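Local coordinates for protein sulfoquinovosidase (Escherichia coli, PDB 5AEG) that hydrolyses plant sulfolipids, the sulfoquinovosyl diacylglycerides, and simple sulfoquinovosides, releasing sulfoquinovose that the bacterium breaks down for carbon and sulfur, at residues Q473-L483 / M514-W524. Sequence-based numbering, arbitrary orientation.
Sequences QNVDWSLDDGL and MKRSKELLLRW. With CA (calcium ion), chain D.
Leu520 sets its CD1 methyl almost exactly on the normal of the Trp477 six-membered ring, 3.5 Å from the centroid and 2° off axis, a CH-pi contact over the face. With CG of Leu520 anti to its N (chi1 -176°), the two methyls part: CD1 sits over the indole and CD2 lies against the Val475 backbone, 3.3 Å from Val475 C. Arg523 CG meets the same ring at its edge, near the plane. Farther along, Leu483 CA stands over the face of the six-membered ring of Trp524, 3.9 Å from the centroid, and the edge of this indole reaches Gln473 CB, 3.6 Å from Trp524 CH2.

At the other end, Val475 CG2 fits against the backbone joining Lys515 to Arg516. Met514 bends at its last torsion (chi3 -54°), which brings CE to within 3.5 Å of Asn474 CG. That amide is held at both ends: ND2 donates to Asp476 OD2, which it meets from above the carboxylate plane, and OD1 accepts from a water bound to the calcium ion. Asp481 chelates the same ion through both carboxylate oxygens; Gln153 OE1 and the backbone O atoms of Gly154 and Asp472, the inferred proton donor, also bind it.

One water donates to Val475 O and Lys515 O and accepts from Ser517 N. Another accepts from Trp477 NE1 at 2.7 Å and bonds to Ser517 OG, the N-cap that also accepts from Leu520 N. Apolar packing and bridging water, with no direct hydrogen bond, thus join the calcium-binding loop of the GH31 barrel domain to the start of helix 518-528. The Asn474 side chain lies about 6 Å from that of Asp472, and Arg516's about 5 Å from that of substrate-binding His537, so the packing may influence the active site indirectly.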
loop_
_atom_site.group_PDB
_atom_site.type_symbol
_atom_site.label_atom_id
_atom_site.label_comp_id
_atom_site.label_asym_id
_atom_site.label_seq_id
_atom_site.Cartn_x
_atom_site.Cartn_y
_atom_site.Cartn_z
ATOM N N GLN A 473 11.774 -2.530 -1.246
ATOM C CA GLN A 473 12.664 -1.566 -1.843
ATOM C C GLN A 473 14.031 -2.244 -2.101
ATOM O O GLN A 473 14.414 -3.161 -1.401
ATOM C CB GLN A 473 12.967 -0.365 -0.865
ATOM C CG GLN A 473 11.838 0.649 -0.905
ATOM C CD GLN A 473 10.629 0.151 -0.179
ATOM O OE1 GLN A 473 10.689 -0.088 1.020
ATOM N NE2 GLN A 473 9.520 -0.050 -0.898
ATOM N N ASN A 474 14.713 -1.780 -3.113
ATOM C CA ASN A 474 16.107 -2.098 -3.258
ATOM C C ASN A 474 16.890 -1.584 -2.049
ATOM O O ASN A 474 16.549 -0.535 -1.488
ATOM C CB ASN A 474 16.681 -1.456 -4.503
ATOM C CG ASN A 474 16.173 -2.115 -5.843
ATOM O OD1 ASN A 474 15.529 -3.159 -5.849
ATOM N ND2 ASN A 474 16.433 -1.448 -6.951
ATOM N N VAL A 475 18.040 -2.204 -1.796
ATOM C CA VAL A 475 19.022 -1.648 -0.838
ATOM C C VAL A 475 19.881 -0.606 -1.535
ATOM O O VAL A 475 21.110 -0.705 -1.558
ATOM C CB VAL A 475 19.827 -2.781 -0.145
ATOM C CG1 VAL A 475 18.890 -3.614 0.723
ATOM C CG2 VAL A 475 20.643 -3.659 -1.094
ATOM N N ASP A 476 19.233 0.413 -2.124
ATOM C CA ASP A 476 19.897 1.432 -2.928
ATOM C C ASP A 476 19.285 2.748 -2.639
ATOM O O ASP A 476 18.369 2.860 -1.770
ATOM C CB ASP A 476 20.018 1.082 -4.440
ATOM C CG ASP A 476 18.725 1.249 -5.256
ATOM O OD1 ASP A 476 17.713 1.909 -4.822
ATOM O OD2 ASP A 476 18.733 0.723 -6.392
ATOM N N TRP A 477 19.831 3.757 -3.295
ATOM C CA TRP A 477 19.418 5.151 -3.144
ATOM C C TRP A 477 18.605 5.634 -4.347
ATOM O O TRP A 477 18.478 6.871 -4.598
ATOM C CB TRP A 477 20.679 6.033 -2.987
ATOM C CG TRP A 477 21.630 5.617 -1.841
ATOM C CD1 TRP A 477 22.695 4.765 -1.908
ATOM C CD2 TRP A 477 21.592 6.097 -0.469
ATOM N NE1 TRP A 477 23.293 4.668 -0.685
ATOM C CE2 TRP A 477 22.683 5.506 0.203
ATOM C CE3 TRP A 477 20.782 7.020 0.213
ATOM C CZ2 TRP A 477 22.991 5.773 1.562
ATOM C CZ3 TRP A 477 21.057 7.279 1.567
ATOM C CH2 TRP A 477 22.181 6.662 2.233
ATOM N N SER A 478 18.028 4.724 -5.109
ATOM C CA SER A 478 17.317 5.200 -6.352
ATOM C C SER A 478 16.056 5.946 -5.979
ATOM O O SER A 478 15.408 5.650 -4.926
ATOM C CB SER A 478 16.999 4.043 -7.277
ATOM O OG SER A 478 16.179 3.095 -6.636
ATOM N N LEU A 479 15.606 6.804 -6.872
ATOM C CA LEU A 479 14.313 7.450 -6.721
ATOM C C LEU A 479 13.167 6.472 -6.858
ATOM O O LEU A 479 12.205 6.526 -6.074
ATOM C CB LEU A 479 14.156 8.557 -7.765
ATOM C CG LEU A 479 15.006 9.795 -7.557
ATOM C CD1 LEU A 479 14.750 10.840 -8.652
ATOM C CD2 LEU A 479 14.615 10.392 -6.214
ATOM N N ASP A 480 13.198 5.556 -7.794
ATOM C CA ASP A 480 12.031 4.715 -8.090
ATOM C C ASP A 480 11.937 3.421 -7.285
ATOM O O ASP A 480 10.871 2.815 -7.243
ATOM C CB ASP A 480 11.996 4.367 -9.586
ATOM C CG ASP A 480 11.858 5.613 -10.446
ATOM O OD1 ASP A 480 10.776 6.146 -10.497
ATOM O OD2 ASP A 480 12.846 6.049 -11.029
ATOM N N ASP A 481 13.026 3.000 -6.653
ATOM C CA ASP A 481 12.957 1.828 -5.842
ATOM C C ASP A 481 13.800 1.824 -4.618
ATOM O O ASP A 481 13.999 0.796 -3.954
ATOM C CB ASP A 481 13.206 0.588 -6.743
ATOM C CG ASP A 481 12.452 -0.669 -6.295
ATOM O OD1 ASP A 481 11.628 -0.742 -5.336
ATOM O OD2 ASP A 481 12.670 -1.743 -6.924
ATOM N N GLY A 482 14.236 3.003 -4.190
ATOM C CA GLY A 482 15.097 3.070 -2.996
ATOM C C GLY A 482 14.359 3.736 -1.866
ATOM O O GLY A 482 13.105 3.808 -1.832
ATOM N N LEU A 483 15.102 4.197 -0.886
ATOM C CA LEU A 483 14.523 4.902 0.258
ATOM C C LEU A 483 13.445 5.959 -0.129
ATOM O O LEU A 483 12.384 5.995 0.480
ATOM C CB LEU A 483 15.635 5.510 1.156
ATOM C CG LEU A 483 15.286 6.096 2.522
ATOM C CD1 LEU A 483 16.622 6.196 3.298
ATOM C CD2 LEU A 483 14.712 7.508 2.428
ATOM N N MET A 514 23.665 -5.311 -5.619
ATOM C CA MET A 514 23.242 -4.308 -4.668
ATOM C C MET A 514 23.493 -4.914 -3.291
ATOM O O MET A 514 23.153 -6.056 -3.052
ATOM C CB MET A 514 21.739 -4.012 -4.821
ATOM C CG MET A 514 21.413 -3.265 -6.046
ATOM S SD MET A 514 19.638 -2.861 -6.227
ATOM C CE MET A 514 18.825 -4.430 -6.082
ATOM N N LYS A 515 24.083 -4.157 -2.371
ATOM C CA LYS A 515 24.259 -4.586 -0.984
ATOM C C LYS A 515 24.048 -3.355 -0.097
ATOM O O LYS A 515 24.488 -2.256 -0.416
ATOM C CB LYS A 515 25.691 -5.047 -0.819
ATOM C CG LYS A 515 26.157 -6.183 -1.763
ATOM C CD LYS A 515 27.631 -6.500 -1.396
ATOM C CE LYS A 515 28.092 -7.859 -1.873
ATOM N NZ LYS A 515 27.506 -8.200 -3.177
ATOM N N ARG A 516 23.440 -3.556 1.041
ATOM C CA ARG A 516 23.067 -2.457 1.942
ATOM C C ARG A 516 24.270 -1.947 2.706
ATOM O O ARG A 516 24.877 -2.716 3.432
ATOM C CB ARG A 516 22.096 -2.919 2.978
ATOM C CG ARG A 516 21.459 -1.765 3.742
ATOM C CD ARG A 516 20.765 -2.266 4.981
ATOM N NE ARG A 516 19.534 -3.075 4.719
ATOM C CZ ARG A 516 19.239 -4.199 5.275
ATOM N NH1 ARG A 516 20.032 -4.737 6.225
ATOM N NH2 ARG A 516 18.092 -4.780 4.995
ATOM N N SER A 517 24.609 -0.693 2.501
ATOM C CA SER A 517 25.705 -0.048 3.291
ATOM C C SER A 517 25.214 0.309 4.712
ATOM O O SER A 517 23.980 0.427 5.036
ATOM C CB SER A 517 26.199 1.187 2.541
ATOM O OG SER A 517 25.199 2.185 2.519
ATOM N N LYS A 518 26.203 0.490 5.575
ATOM C CA LYS A 518 25.933 1.115 6.854
ATOM C C LYS A 518 25.263 2.467 6.697
ATOM O O LYS A 518 24.308 2.741 7.430
ATOM C CB LYS A 518 27.249 1.314 7.600
ATOM C CG LYS A 518 27.134 1.952 8.979
ATOM C CD LYS A 518 28.510 1.788 9.656
ATOM C CE LYS A 518 28.689 2.779 10.803
ATOM N NZ LYS A 518 30.098 2.591 11.402
ATOM N N GLU A 519 25.755 3.293 5.804
ATOM C CA GLU A 519 25.198 4.608 5.600
ATOM C C GLU A 519 23.698 4.512 5.232
ATOM O O GLU A 519 22.893 5.259 5.781
ATOM C CB GLU A 519 25.945 5.377 4.531
ATOM C CG GLU A 519 25.477 6.798 4.329
ATOM C CD GLU A 519 26.019 7.450 3.104
ATOM O OE1 GLU A 519 26.878 6.873 2.486
ATOM O OE2 GLU A 519 25.626 8.599 2.782
ATOM N N LEU A 520 23.334 3.602 4.320
ATOM C CA LEU A 520 21.880 3.415 3.952
ATOM C C LEU A 520 21.053 2.969 5.152
ATOM O O LEU A 520 19.980 3.517 5.400
ATOM C CB LEU A 520 21.751 2.486 2.741
ATOM C CG LEU A 520 20.309 2.318 2.244
ATOM C CD1 LEU A 520 19.781 3.686 1.781
ATOM C CD2 LEU A 520 20.310 1.310 1.070
ATOM N N LEU A 521 21.541 1.996 5.941
ATOM C CA LEU A 521 20.842 1.561 7.081
ATOM C C LEU A 521 20.570 2.721 8.048
ATOM O O LEU A 521 19.487 2.844 8.564
ATOM C CB LEU A 521 21.608 0.462 7.847
ATOM C CG LEU A 521 20.882 -0.198 8.990
ATOM C CD1 LEU A 521 19.634 -0.981 8.490
ATOM C CD2 LEU A 521 21.787 -1.194 9.717
ATOM N N LEU A 522 21.581 3.519 8.342
ATOM C CA LEU A 522 21.471 4.602 9.318
ATOM C C LEU A 522 20.587 5.736 8.830
ATOM O O LEU A 522 19.762 6.228 9.605
ATOM C CB LEU A 522 22.869 5.133 9.720
ATOM C CG LEU A 522 23.812 4.065 10.312
ATOM C CD1 LEU A 522 24.975 4.735 11.013
ATOM C CD2 LEU A 522 23.205 3.079 11.242
ATOM N N ARG A 523 20.692 6.104 7.567
ATOM C CA ARG A 523 19.766 7.089 7.007
ATOM C C ARG A 523 18.292 6.571 7.007
ATOM O O ARG A 523 17.356 7.335 7.215
ATOM C CB ARG A 523 20.173 7.412 5.606
ATOM C CG ARG A 523 21.331 8.341 5.513
ATOM C CD ARG A 523 21.052 9.721 6.005
ATOM N NE ARG A 523 22.114 10.621 5.497
ATOM C CZ ARG A 523 22.375 11.844 5.972
ATOM N NH1 ARG A 523 21.653 12.323 6.949
ATOM N NH2 ARG A 523 23.363 12.578 5.438
ATOM N N TRP A 524 18.100 5.258 6.772
ATOM C CA TRP A 524 16.779 4.710 6.778
ATOM C C TRP A 524 16.218 4.664 8.179
ATOM O O TRP A 524 15.024 4.907 8.402
ATOM C CB TRP A 524 16.733 3.307 6.131
ATOM C CG TRP A 524 15.505 3.009 5.373
ATOM C CD1 TRP A 524 14.230 3.024 5.800
ATOM C CD2 TRP A 524 15.475 2.512 4.051
ATOM N NE1 TRP A 524 13.365 2.599 4.810
ATOM C CE2 TRP A 524 14.092 2.286 3.712
ATOM C CE3 TRP A 524 16.459 2.238 3.132
ATOM C CZ2 TRP A 524 13.687 1.817 2.489
ATOM C CZ3 TRP A 524 16.057 1.781 1.848
ATOM C CH2 TRP A 524 14.679 1.589 1.558
HETATM CA CA CA D . 10.975 -3.071 -5.537
HETATM O O HOH W 1 13.095 -4.068 -5.080
HETATM O O HOH W 2 23.512 0.266 -0.093
HETATM O O HOH W 3 23.167 -0.973 -3.354
HETATM O O HOH W 4 25.284 2.887 -0.163
#